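Local coordinates for exonuclease VapC9 (Pyrobaculum aerophilum, PDB 1V8P), which probably acts as the magnesium-dependent ribonuclease toxin of a type II toxin-antitoxin system and has a slow exonuclease activity on single-stranded DNA, at residues Ala39-Lys53 / Ile146-Gln158. The protein carries 1 engineered substitution. Numbering follows the deposited sequence.
Sequences ALAAHYDKWIKHREK and IDVETLLVRLAAQ
L155 packs against W47 and H50, and L152 against K46 and H43, joining the C-terminal helix 148-156 to the chain that runs on from helix 34-40. The branches of L155 divide the work: CD1 packs on W47 CB at 3.9 Å, whereas CD2 turns to H50. L152 likewise spreads its methyls, CD2 lying 3.8 Å from K46 CB and CD1 sitting over one face of the H43 ring. Nearer the start of the helix, V148 straddles two residues. With CG1 anti to its backbone N (chi1 170°), that methyl meets L40 CD2 at 3.7 Å, and CG2 is turned to A39 CB. V148 lies about 7 Å, side chain to side chain, from D33, a predicted magnesium ligand, placing this packing beside the probable metal site.

The aromatic evidence is a CH-pi contact: L155 CD2 stands 3.8 Å from the centroid of the H50 imidazole, 22° off the ring normal, hence over the face. The terminal carboxylate of Q158 approaches the edge of the same ring near CE1.

The hydrogen bond across the segments lies at the chain end. K53 NZ donates to Q158 OE1 at 2.9 Å, arriving well above the amide plane, and also makes a weak bond to H50 ND1. Q158 NE2 donates to R154 O in the plane of its own amide, so both ends of the amide are engaged. Within 39-53, W47 NE1 donates to L40 O at 3.0 Å; H43 N reaches this oxygen from the opposite face, tying the indole to the type I turn L40-H43.

The short, weakly bonded helix at about 44-48 crosses helix 148-156 at 57°, their axes 9.8 Å apart. The W47 ring meets that of F93, just before strand 94-95. The two segments pack against the parallel sheet of the PIN domain: L40 and L151 touch strand 30-32, and L151 also reaches strand 130-132.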
ATOM      1  N   ALA C  39     -11.537  15.951   2.408  1.00 39.54           N
ATOM      2  CA  ALA C  39     -11.694  17.127   3.265  1.00 40.94           C
ATOM      3  C   ALA C  39     -12.993  17.851   2.892  1.00 41.72           C
ATOM      4  O   ALA C  39     -13.800  18.193   3.754  1.00 42.64           O
ATOM      5  CB  ALA C  39     -10.496  18.071   3.106  1.00 39.61           C
ATOM      6  N   LEU C  40     -13.184  18.065   1.595  1.00 41.18           N
ATOM      7  CA  LEU C  40     -14.365  18.729   1.073  1.00 41.43           C
ATOM      8  C   LEU C  40     -15.674  18.082   1.526  1.00 42.20           C
ATOM      9  O   LEU C  40     -16.692  18.767   1.676  1.00 41.66           O
ATOM     10  CB  LEU C  40     -14.312  18.736  -0.457  1.00 39.40           C
ATOM     11  CG  LEU C  40     -13.254  19.632  -1.097  1.00 39.98           C
ATOM     12  CD1 LEU C  40     -13.134  19.325  -2.588  1.00 37.57           C
ATOM     13  CD2 LEU C  40     -13.620  21.090  -0.854  1.00 38.83           C
ATOM     14  N   ALA C  41     -15.651  16.767   1.730  1.00 42.26           N
ATOM     15  CA  ALA C  41     -16.855  16.043   2.133  1.00 43.89           C
ATOM     16  C   ALA C  41     -17.562  16.658   3.335  1.00 43.91           C
ATOM     17  O   ALA C  41     -18.755  16.461   3.515  1.00 43.79           O
ATOM     18  CB  ALA C  41     -16.526  14.570   2.410  1.00 42.33           C
ATOM     19  N   ALA C  42     -16.830  17.410   4.147  1.00 46.35           N
ATOM     20  CA  ALA C  42     -17.399  18.049   5.335  1.00 47.76           C
ATOM     21  C   ALA C  42     -17.573  19.557   5.153  1.00 49.55           C
ATOM     22  O   ALA C  42     -17.641  20.302   6.133  1.00 50.81           O
ATOM     23  CB  ALA C  42     -16.508  17.776   6.547  1.00 45.87           C
ATOM     24  N   HIS C  43     -17.642  20.006   3.906  1.00 51.07           N
ATOM     25  CA  HIS C  43     -17.806  21.425   3.614  1.00 52.88           C
ATOM     26  C   HIS C  43     -18.730  21.594   2.420  1.00 53.47           C
ATOM     27  O   HIS C  43     -18.576  22.532   1.644  1.00 54.24           O
ATOM     28  CB  HIS C  43     -16.452  22.067   3.289  1.00 54.03           C
ATOM     29  CG  HIS C  43     -15.504  22.117   4.448  1.00 54.87           C
ATOM     30  ND1 HIS C  43     -15.657  22.998   5.499  1.00 55.38           N
ATOM     31  CD2 HIS C  43     -14.382  21.404   4.714  1.00 54.38           C
ATOM     32  CE1 HIS C  43     -14.670  22.824   6.360  1.00 54.53           C
ATOM     33  NE2 HIS C  43     -13.883  21.862   5.908  1.00 53.45           N
ATOM     34  N   TYR C  44     -19.682  20.675   2.282  1.00 55.14           N
ATOM     35  CA  TYR C  44     -20.649  20.690   1.183  1.00 56.53           C
ATOM     36  C   TYR C  44     -21.097  22.094   0.770  1.00 56.89           C
ATOM     37  O   TYR C  44     -20.896  22.507  -0.369  1.00 56.79           O
ATOM     38  CB  TYR C  44     -21.887  19.886   1.574  1.00 57.92           C
ATOM     39  CG  TYR C  44     -22.686  19.365   0.396  1.00 61.07           C
ATOM     40  CD1 TYR C  44     -22.260  18.237  -0.317  1.00 62.62           C
ATOM     41  CD2 TYR C  44     -23.882  19.975   0.007  1.00 61.77           C
ATOM     42  CE1 TYR C  44     -23.011  17.723  -1.386  1.00 63.74           C
ATOM     43  CE2 TYR C  44     -24.643  19.470  -1.063  1.00 62.89           C
ATOM     44  CZ  TYR C  44     -24.201  18.343  -1.751  1.00 64.43           C
ATOM     45  OH  TYR C  44     -24.943  17.813  -2.785  1.00 64.75           O
ATOM     46  N   ASP C  45     -21.710  22.815   1.708  1.00 58.01           N
ATOM     47  CA  ASP C  45     -22.232  24.163   1.465  1.00 58.43           C
ATOM     48  C   ASP C  45     -21.300  25.152   0.773  1.00 57.86           C
ATOM     49  O   ASP C  45     -21.694  25.846  -0.166  1.00 58.51           O
ATOM     50  CB  ASP C  45     -22.714  24.789   2.781  1.00 59.51           C
ATOM     51  CG  ASP C  45     -23.887  24.037   3.395  1.00 61.10           C
ATOM     52  OD1 ASP C  45     -24.798  23.641   2.635  1.00 60.50           O
ATOM     53  OD2 ASP C  45     -23.903  23.853   4.635  1.00 63.05           O
ATOM     54  N   LYS C  46     -20.063  25.211   1.242  1.00 56.48           N
ATOM     55  CA  LYS C  46     -19.074  26.133   0.705  1.00 53.95           C
ATOM     56  C   LYS C  46     -18.696  25.927  -0.769  1.00 52.29           C
ATOM     57  O   LYS C  46     -18.134  26.834  -1.397  1.00 52.41           O
ATOM     58  CB  LYS C  46     -17.819  26.089   1.594  1.00 53.62           C
ATOM     59  CG  LYS C  46     -18.138  26.248   3.079  1.00 54.29           C
ATOM     60  CD  LYS C  46     -16.895  26.578   3.898  1.00 57.48           C
ATOM     61  CE  LYS C  46     -17.241  26.887   5.357  1.00 57.15           C
ATOM     62  NZ  LYS C  46     -17.735  25.678   6.084  1.00 59.11           N
ATOM     63  N   TRP C  47     -19.008  24.763  -1.334  1.00 49.03           N
ATOM     64  CA  TRP C  47     -18.656  24.516  -2.730  1.00 46.86           C
ATOM     65  C   TRP C  47     -19.755  23.926  -3.623  1.00 47.42           C
ATOM     66  O   TRP C  47     -19.635  23.950  -4.853  1.00 46.66           O
ATOM     67  CB  TRP C  47     -17.410  23.621  -2.811  1.00 44.31           C
ATOM     68  CG  TRP C  47     -17.536  22.301  -2.096  1.00 42.22           C
ATOM     69  CD1 TRP C  47     -17.166  22.021  -0.805  1.00 42.03           C
ATOM     70  CD2 TRP C  47     -18.091  21.091  -2.622  1.00 40.19           C
ATOM     71  NE1 TRP C  47     -17.462  20.710  -0.498  1.00 39.73           N
ATOM     72  CE2 TRP C  47     -18.029  20.117  -1.594  1.00 40.23           C
ATOM     73  CE3 TRP C  47     -18.637  20.733  -3.863  1.00 40.53           C
ATOM     74  CZ2 TRP C  47     -18.493  18.809  -1.771  1.00 39.85           C
ATOM     75  CZ3 TRP C  47     -19.101  19.429  -4.040  1.00 40.31           C
ATOM     76  CH2 TRP C  47     -19.025  18.483  -2.994  1.00 39.95           C
ATOM     77  N   ILE C  48     -20.823  23.412  -3.018  1.00 46.96           N
ATOM     78  CA  ILE C  48     -21.904  22.818  -3.789  1.00 47.31           C
ATOM     79  C   ILE C  48     -22.365  23.690  -4.964  1.00 48.50           C
ATOM     80  O   ILE C  48     -22.519  23.196  -6.083  1.00 48.83           O
ATOM     81  CB  ILE C  48     -23.112  22.484  -2.882  1.00 48.18           C
ATOM     82  CG1 ILE C  48     -24.131  21.636  -3.649  1.00 47.67           C
ATOM     83  CG2 ILE C  48     -23.771  23.757  -2.390  1.00 48.53           C
ATOM     84  CD1 ILE C  48     -23.559  20.342  -4.222  1.00 47.77           C
ATOM     85  N   LYS C  49     -22.566  24.985  -4.731  1.00 49.33           N
ATOM     86  CA  LYS C  49     -23.015  25.879  -5.798  1.00 49.53           C
ATOM     87  C   LYS C  49     -21.930  26.213  -6.813  1.00 49.81           C
ATOM     88  O   LYS C  49     -22.137  27.051  -7.688  1.00 50.40           O
ATOM     89  CB  LYS C  49     -23.563  27.179  -5.217  1.00 50.82           C
ATOM     90  CG  LYS C  49     -24.843  27.020  -4.431  1.00 53.40           C
ATOM     91  CD  LYS C  49     -25.535  28.368  -4.245  1.00 56.33           C
ATOM     92  CE  LYS C  49     -26.780  28.251  -3.375  1.00 57.40           C
ATOM     93  NZ  LYS C  49     -26.429  27.831  -1.982  1.00 57.58           N
ATOM     94  N   HIS C  50     -20.770  25.569  -6.684  1.00 49.84           N
ATOM     95  CA  HIS C  50     -19.652  25.792  -7.602  1.00 48.98           C
ATOM     96  C   HIS C  50     -19.298  24.472  -8.282  1.00 49.22           C
ATOM     97  O   HIS C  50     -18.431  24.416  -9.154  1.00 50.44           O
ATOM     98  CB  HIS C  50     -18.425  26.309  -6.842  1.00 49.31           C
ATOM     99  CG  HIS C  50     -18.574  27.700  -6.306  1.00 48.72           C
ATOM    100  ND1 HIS C  50     -18.473  28.823  -7.101  1.00 49.18           N
ATOM    101  CD2 HIS C  50     -18.823  28.149  -5.053  1.00 48.75           C
ATOM    102  CE1 HIS C  50     -18.650  29.903  -6.361  1.00 48.02           C
ATOM    103  NE2 HIS C  50     -18.866  29.523  -5.114  1.00 48.59           N
ATOM    104  N   ARG C  51     -19.988  23.411  -7.880  1.00 48.28           N
ATOM    105  CA  ARG C  51     -19.742  22.078  -8.414  1.00 48.60           C
ATOM    106  C   ARG C  51     -19.361  21.981  -9.890  1.00 47.52           C
ATOM    107  O   ARG C  51     -18.514  21.167 -10.245  1.00 47.95           O
ATOM    108  CB  ARG C  51     -20.951  21.168  -8.162  1.00 49.06           C
ATOM    109  CG  ARG C  51     -22.166  21.493  -9.004  1.00 51.77           C
ATOM    110  CD  ARG C  51     -23.359  20.671  -8.554  1.00 55.26           C
ATOM    111  NE  ARG C  51     -23.248  19.280  -8.970  1.00 56.82           N
ATOM    112  CZ  ARG C  51     -23.996  18.739  -9.927  1.00 59.42           C
ATOM    113  NH1 ARG C  51     -24.896  19.487 -10.551  1.00 60.66           N
ATOM    114  NH2 ARG C  51     -23.854  17.457 -10.264  1.00 59.25           N
ATOM    115  N   GLU C  52     -19.965  22.786 -10.757  1.00 46.62           N
ATOM    116  CA  GLU C  52     -19.621  22.660 -12.167  1.00 47.80           C
ATOM    117  C   GLU C  52     -18.150  23.005 -12.408  1.00 47.23           C
ATOM    118  O   GLU C  52     -17.579  22.680 -13.453  1.00 47.43           O
ATOM    119  CB  GLU C  52     -20.537  23.525 -13.048  1.00 49.79           C
ATOM    120  CG  GLU C  52     -20.183  25.009 -13.183  1.00 53.67           C
ATOM    121  CD  GLU C  52     -20.562  25.835 -11.968  1.00 56.13           C
ATOM    122  OE1 GLU C  52     -21.405  25.357 -11.167  1.00 57.32           O
ATOM    123  OE2 GLU C  52     -20.026  26.964 -11.827  1.00 55.96           O
ATOM    124  N   LYS C  53     -17.535  23.641 -11.419  1.00 45.86           N
ATOM    125  CA  LYS C  53     -16.140  24.025 -11.527  1.00 44.42           C
ATOM    126  C   LYS C  53     -15.157  22.936 -11.102  1.00 42.32           C
ATOM    127  O   LYS C  53     -13.986  22.976 -11.483  1.00 40.61           O
ATOM    128  CB  LYS C  53     -15.899  25.306 -10.723  1.00 44.68           C
ATOM    129  CG  LYS C  53     -16.242  26.550 -11.513  1.00 46.63           C
ATOM    130  CD  LYS C  53     -15.899  27.851 -10.798  1.00 47.51           C
ATOM    131  CE  LYS C  53     -16.958  28.218  -9.779  1.00 48.03           C
ATOM    132  NZ  LYS C  53     -17.131  29.697  -9.664  1.00 48.72           N
ATOM    133  N   ILE C 146      -3.188  23.667  -5.325  1.00 29.89           N
ATOM    134  CA  ILE C 146      -3.579  24.300  -4.080  1.00 29.64           C
ATOM    135  C   ILE C 146      -4.189  23.269  -3.152  1.00 31.54           C
ATOM    136  O   ILE C 146      -4.486  22.154  -3.566  1.00 32.52           O
ATOM    137  CB  ILE C 146      -4.630  25.382  -4.330  1.00 28.73           C
ATOM    138  CG1 ILE C 146      -5.861  24.757  -4.975  1.00 28.42           C
ATOM    139  CG2 ILE C 146      -4.057  26.472  -5.222  1.00 31.52           C
ATOM    140  CD1 ILE C 146      -7.017  25.717  -5.167  1.00 28.78           C
ATOM    141  N   ASP C 147      -4.359  23.634  -1.888  1.00 32.65           N
ATOM    142  CA  ASP C 147      -4.982  22.727  -0.948  1.00 33.29           C
ATOM    143  C   ASP C 147      -6.439  23.163  -0.804  1.00 33.66           C
ATOM    144  O   ASP C 147      -6.832  24.201  -1.346  1.00 33.99           O
ATOM    145  CB  ASP C 147      -4.278  22.766   0.403  1.00 32.98           C
ATOM    146  CG  ASP C 147      -4.184  24.150   0.968  1.00 32.72           C
ATOM    147  OD1 ASP C 147      -4.997  25.031   0.597  1.00 34.37           O
ATOM    148  OD2 ASP C 147      -3.288  24.346   1.807  1.00 36.79           O
ATOM    149  N   VAL C 148      -7.222  22.381  -0.067  1.00 33.54           N
ATOM    150  CA  VAL C 148      -8.643  22.661   0.104  1.00 35.84           C
ATOM    151  C   VAL C 148      -8.974  24.037   0.654  1.00 37.35           C
ATOM    152  O   VAL C 148      -9.929  24.672   0.206  1.00 38.06           O
ATOM    153  CB  VAL C 148      -9.314  21.574   0.968  1.00 34.85           C
ATOM    154  CG1 VAL C 148     -10.725  21.990   1.353  1.00 34.71           C
ATOM    155  CG2 VAL C 148      -9.357  20.271   0.188  1.00 33.01           C
ATOM    156  N   GLU C 149      -8.183  24.503   1.614  1.00 40.22           N
ATOM    157  CA  GLU C 149      -8.403  25.817   2.215  1.00 42.18           C
ATOM    158  C   GLU C 149      -8.276  26.921   1.161  1.00 41.31           C
ATOM    159  O   GLU C 149      -9.087  27.851   1.098  1.00 41.15           O
ATOM    160  CB  GLU C 149      -7.384  26.063   3.326  1.00 44.34           C
ATOM    161  CG  GLU C 149      -7.675  27.292   4.170  1.00 49.34           C
ATOM    162  CD  GLU C 149      -6.555  27.610   5.156  1.00 53.15           C
ATOM    163  OE1 GLU C 149      -6.844  28.189   6.229  1.00 53.46           O
ATOM    164  OE2 GLU C 149      -5.381  27.292   4.855  1.00 55.58           O
ATOM    165  N   THR C 150      -7.240  26.807   0.341  1.00 39.68           N
ATOM    166  CA  THR C 150      -6.994  27.773  -0.713  1.00 38.82           C
ATOM    167  C   THR C 150      -8.145  27.722  -1.705  1.00 39.46           C
ATOM    168  O   THR C 150      -8.574  28.750  -2.234  1.00 39.31           O
ATOM    169  CB  THR C 150      -5.684  27.447  -1.437  1.00 39.55           C
ATOM    170  OG1 THR C 150      -4.591  27.514  -0.508  1.00 38.88           O
ATOM    171  CG2 THR C 150      -5.456  28.415  -2.568  1.00 39.60           C
ATOM    172  N   LEU C 151      -8.646  26.519  -1.964  1.00 39.30           N
ATOM    173  CA  LEU C 151      -9.756  26.375  -2.888  1.00 40.38           C
ATOM    174  C   LEU C 151     -10.985  27.074  -2.326  1.00 41.46           C
ATOM    175  O   LEU C 151     -11.656  27.820  -3.032  1.00 42.14           O
ATOM    176  CB  LEU C 151     -10.078  24.896  -3.144  1.00 39.21           C
ATOM    177  CG  LEU C 151     -11.370  24.607  -3.926  1.00 37.26           C
ATOM    178  CD1 LEU C 151     -11.325  25.301  -5.286  1.00 37.10           C
ATOM    179  CD2 LEU C 151     -11.550  23.109  -4.097  1.00 36.09           C
ATOM    180  N   LEU C 152     -11.273  26.841  -1.049  1.00 42.01           N
ATOM    181  CA  LEU C 152     -12.435  27.456  -0.433  1.00 43.68           C
ATOM    182  C   LEU C 152     -12.406  28.983  -0.481  1.00 45.28           C
ATOM    183  O   LEU C 152     -13.418  29.612  -0.799  1.00 46.44           O
ATOM    184  CB  LEU C 152     -12.610  26.960   1.014  1.00 42.22           C
ATOM    185  CG  LEU C 152     -13.059  25.502   1.127  1.00 41.43           C
ATOM    186  CD1 LEU C 152     -13.239  25.131   2.571  1.00 39.93           C
ATOM    187  CD2 LEU C 152     -14.358  25.299   0.353  1.00 41.44           C
ATOM    188  N   VAL C 153     -11.266  29.594  -0.178  1.00 44.93           N
ATOM    189  CA  VAL C 153     -11.235  31.044  -0.227  1.00 45.01           C
ATOM    190  C   VAL C 153     -11.538  31.529  -1.638  1.00 45.54           C
ATOM    191  O   VAL C 153     -12.395  32.389  -1.817  1.00 46.89           O
ATOM    192  CB  VAL C 153      -9.879  31.618   0.240  1.00 45.26           C
ATOM    193  CG1 VAL C 153      -9.687  31.350   1.715  1.00 45.64           C
ATOM    194  CG2 VAL C 153      -8.752  30.999  -0.542  1.00 47.64           C
ATOM    195  N   ARG C 154     -10.860  30.972  -2.642  1.00 45.34           N
ATOM    196  CA  ARG C 154     -11.081  31.390  -4.025  1.00 44.68           C
ATOM    197  C   ARG C 154     -12.545  31.306  -4.433  1.00 46.88           C
ATOM    198  O   ARG C 154     -13.001  32.085  -5.264  1.00 48.05           O
ATOM    199  CB  ARG C 154     -10.262  30.541  -5.004  1.00 42.94           C
ATOM    200  CG  ARG C 154      -8.769  30.672  -4.878  1.00 38.34           C
ATOM    201  CD  ARG C 154      -8.056  29.934  -6.002  1.00 35.43           C
ATOM    202  NE  ARG C 154      -6.610  29.991  -5.827  1.00 33.91           N
ATOM    203  CZ  ARG C 154      -5.714  29.640  -6.745  1.00 33.93           C
ATOM    204  NH1 ARG C 154      -6.113  29.198  -7.928  1.00 35.44           N
ATOM    205  NH2 ARG C 154      -4.412  29.736  -6.481  1.00 31.99           N
ATOM    206  N   LEU C 155     -13.280  30.354  -3.865  1.00 49.24           N
ATOM    207  CA  LEU C 155     -14.694  30.197  -4.212  1.00 50.69           C
ATOM    208  C   LEU C 155     -15.535  31.222  -3.475  1.00 51.41           C
ATOM    209  O   LEU C 155     -16.458  31.792  -4.045  1.00 52.77           O
ATOM    210  CB  LEU C 155     -15.185  28.776  -3.884  1.00 49.90           C
ATOM    211  CG  LEU C 155     -14.566  27.647  -4.721  1.00 50.21           C
ATOM    212  CD1 LEU C 155     -14.951  26.288  -4.144  1.00 48.13           C
ATOM    213  CD2 LEU C 155     -15.012  27.785  -6.166  1.00 49.12           C
ATOM    214  N   ALA C 156     -15.209  31.454  -2.209  1.00 53.09           N
ATOM    215  CA  ALA C 156     -15.936  32.420  -1.396  1.00 55.47           C
ATOM    216  C   ALA C 156     -15.970  33.780  -2.085  1.00 57.64           C
ATOM    217  O   ALA C 156     -16.880  34.576  -1.851  1.00 58.63           O
ATOM    218  CB  ALA C 156     -15.281  32.550  -0.032  1.00 53.98           C
ATOM    219  N   ALA C 157     -14.978  34.040  -2.933  1.00 60.39           N
ATOM    220  CA  ALA C 157     -14.898  35.313  -3.640  1.00 62.62           C
ATOM    221  C   ALA C 157     -15.283  35.177  -5.098  1.00 64.45           C
ATOM    222  O   ALA C 157     -14.483  35.484  -5.985  1.00 65.37           O
ATOM    223  CB  ALA C 157     -13.490  35.899  -3.528  1.00 62.53           C
ATOM    224  N   GLN C 158     -16.509  34.715  -5.337  1.00 65.77           N
ATOM    225  CA  GLN C 158     -17.051  34.537  -6.686  1.00 67.03           C
ATOM    226  C   GLN C 158     -18.311  33.673  -6.637  1.00 67.71           C
ATOM    227  O   GLN C 158     -18.800  33.258  -7.716  1.00 67.60           O
ATOM    228  CB  GLN C 158     -16.010  33.893  -7.625  1.00 67.16           C
ATOM    229  CG  GLN C 158     -15.541  32.507  -7.211  1.00 68.39           C
ATOM    230  CD  GLN C 158     -14.614  31.870  -8.239  1.00 69.23           C
ATOM    231  OE1 GLN C 158     -14.984  31.690  -9.406  1.00 69.21           O
ATOM    232  NE2 GLN C 158     -13.405  31.519  -7.808  1.00 69.26           N
ATOM    233  OXT GLN C 158     -18.799  33.433  -5.507  1.00 68.13           O
TER